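Local coordinates for probable diphthine synthase (Aeropyrum pernix, PDB 1WDE), which probably uses S-adenosyl-L-methionine to trimethylate the amino group of the modified target histidine of elongation factor 2, yielding diphthine on the path to diphthamide, at residues G139-L143 against V155-I159. Residues are numbered along the deposited sequence; the frame is centred on the assembly and turned at random.
Sequences GTVTL and VARRI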
loop_
_atom_site.group_PDB
_atom_site.type_symbol
_atom_site.label_atom_id
_atom_site.label_comp_id
_atom_site.label_asym_id
_atom_site.label_seq_id
_atom_site.Cartn_x
_atom_site.Cartn_y
_atom_site.Cartn_z
ATOM N N GLY A 139 0.577 11.680 -0.887
ATOM C CA GLY A 139 0.599 10.667 -1.932
ATOM C C GLY A 139 1.257 9.352 -1.513
ATOM O O GLY A 139 2.070 9.308 -0.573
ATOM N N THR A 140 0.877 8.271 -2.187
ATOM C CA THR A 140 1.424 6.948 -1.903
ATOM C C THR A 140 2.166 6.455 -3.143
ATOM O O THR A 140 1.684 6.632 -4.259
ATOM C CB THR A 140 0.297 5.932 -1.553
ATOM O OG1 THR A 140 -0.361 6.338 -0.346
ATOM C CG2 THR A 140 0.880 4.511 -1.353
ATOM N N VAL A 141 3.331 5.843 -2.958
ATOM C CA VAL A 141 4.103 5.321 -4.093
ATOM C C VAL A 141 4.389 3.840 -3.831
ATOM O O VAL A 141 4.195 3.362 -2.716
ATOM C CB VAL A 141 5.450 6.053 -4.238
ATOM C CG1 VAL A 141 5.217 7.558 -4.407
ATOM C CG2 VAL A 141 6.312 5.785 -3.007
ATOM N N THR A 142 4.814 3.112 -4.855
ATOM C CA THR A 142 5.150 1.702 -4.661
ATOM C C THR A 142 6.617 1.550 -5.064
ATOM O O THR A 142 7.005 2.005 -6.130
ATOM C CB THR A 142 4.283 0.774 -5.540
ATOM O OG1 THR A 142 2.903 0.980 -5.218
ATOM C CG2 THR A 142 4.634 -0.722 -5.254
ATOM N N LEU A 143 7.438 0.941 -4.212
ATOM C CA LEU A 143 8.855 0.770 -4.550
ATOM C C LEU A 143 8.948 -0.542 -5.332
ATOM O O LEU A 143 8.685 -1.619 -4.794
ATOM C CB LEU A 143 9.702 0.732 -3.270
ATOM C CG LEU A 143 9.492 1.931 -2.329
ATOM C CD1 LEU A 143 10.448 1.830 -1.144
ATOM C CD2 LEU A 143 9.705 3.242 -3.107
ATOM N N VAL A 155 9.154 7.956 -9.141
ATOM C CA VAL A 155 8.757 7.643 -7.773
ATOM C C VAL A 155 9.480 8.529 -6.756
ATOM O O VAL A 155 8.857 9.010 -5.799
ATOM C CB VAL A 155 9.009 6.164 -7.446
ATOM C CG1 VAL A 155 9.044 5.956 -5.929
ATOM C CG2 VAL A 155 7.896 5.328 -8.057
ATOM N N ALA A 156 10.781 8.753 -6.965
ATOM C CA ALA A 156 11.559 9.602 -6.059
ATOM C C ALA A 156 10.947 11.000 -6.094
ATOM O O ALA A 156 10.691 11.595 -5.053
ATOM C CB ALA A 156 13.042 9.647 -6.486
ATOM N N ARG A 157 10.703 11.521 -7.294
ATOM C CA ARG A 157 10.093 12.843 -7.416
ATOM C C ARG A 157 8.768 12.978 -6.651
ATOM O O ARG A 157 8.535 13.997 -6.020
ATOM C CB ARG A 157 9.860 13.202 -8.885
ATOM C CG ARG A 157 9.055 14.490 -9.091
ATOM C CD ARG A 157 9.197 14.975 -10.525
ATOM N NE ARG A 157 8.398 16.158 -10.816
ATOM C CZ ARG A 157 7.117 16.131 -11.174
ATOM N NH1 ARG A 157 6.472 14.975 -11.281
ATOM N NH2 ARG A 157 6.491 17.263 -11.464
ATOM N N ARG A 158 7.894 11.972 -6.705
ATOM C CA ARG A 158 6.625 12.110 -5.994
ATOM C C ARG A 158 6.876 12.230 -4.491
ATOM O O ARG A 158 6.128 12.896 -3.759
ATOM C CB ARG A 158 5.680 10.940 -6.309
ATOM C CG ARG A 158 5.169 10.934 -7.752
ATOM C CD ARG A 158 3.881 10.102 -7.875
ATOM N NE ARG A 158 2.802 10.649 -7.041
ATOM C CZ ARG A 158 1.909 9.905 -6.380
ATOM N NH1 ARG A 158 1.949 8.578 -6.456
ATOM N NH2 ARG A 158 0.996 10.482 -5.605
ATOM N N ILE A 159 7.946 11.612 -4.017
ATOM C CA ILE A 159 8.251 11.714 -2.601
ATOM C C ILE A 159 8.652 13.155 -2.308
ATOM O O ILE A 159 8.196 13.730 -1.321
ATOM C CB ILE A 159 9.381 10.755 -2.187
ATOM C CG1 ILE A 159 8.916 9.305 -2.389
ATOM C CG2 ILE A 159 9.768 11.016 -0.729
ATOM C CD1 ILE A 159 10.023 8.250 -2.101
#
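Val141 meets Val155 and Arg158 at the centre of this strand-helix contact, and it loses more surface to the helix than any other residue of 139-143. Val141 CG1 lies 3.9 Å from Arg158 CB, while Val141 CB lies 4.0 Å from Val155 CG1, which Val141 CG2 also touches. A chi1 of -58° sets Val141 CG1 beside its own backbone N, which turns CG1 toward Arg158 and leaves CG2 facing Val155 and Ile159. Val155 forks in turn: CG1 also reaches CD2 of Leu143 at 4.0 Å, the two side chains running nearly perpendicular, and CG2 packs on the backbone O of Thr142 at 3.9 Å. Behind this, Ile159 CG1 stands 4.4 Å from Val141 CG2, a looser touch, and Leu191 of helix 184-202 covers both Ile159 and Leu143. Leu143 also lies near Leu173, which probably binds S-adenosyl-L-methionine, as in relatives.

The other side is polar and more open. Arg158, bent at chi3, brings its guanidinium obliquely to the strand's outer edge, where NH1 gives a weak hydrogen bond to Thr140 O, 2.9 Å long but with an N-H...O angle of only 127°. NH2 comes 3.7 Å from CA of Gly139, whose N bonds to Asn162 OD1 farther along the same helix.

The two axes pass 8.8 Å apart at 151°, as suits the right-handed beta-alpha-beta crossover from strand 137-143 through helix 153-165 to strand 168-173. Strand 137-143 is outermost in its sheet within this chain, which leaves the Thr140 carbonyl facing away from strand 168-173, toward Arg158; the weak, bent bond beside several apolar contacts is consistent with valine packing as the main hold.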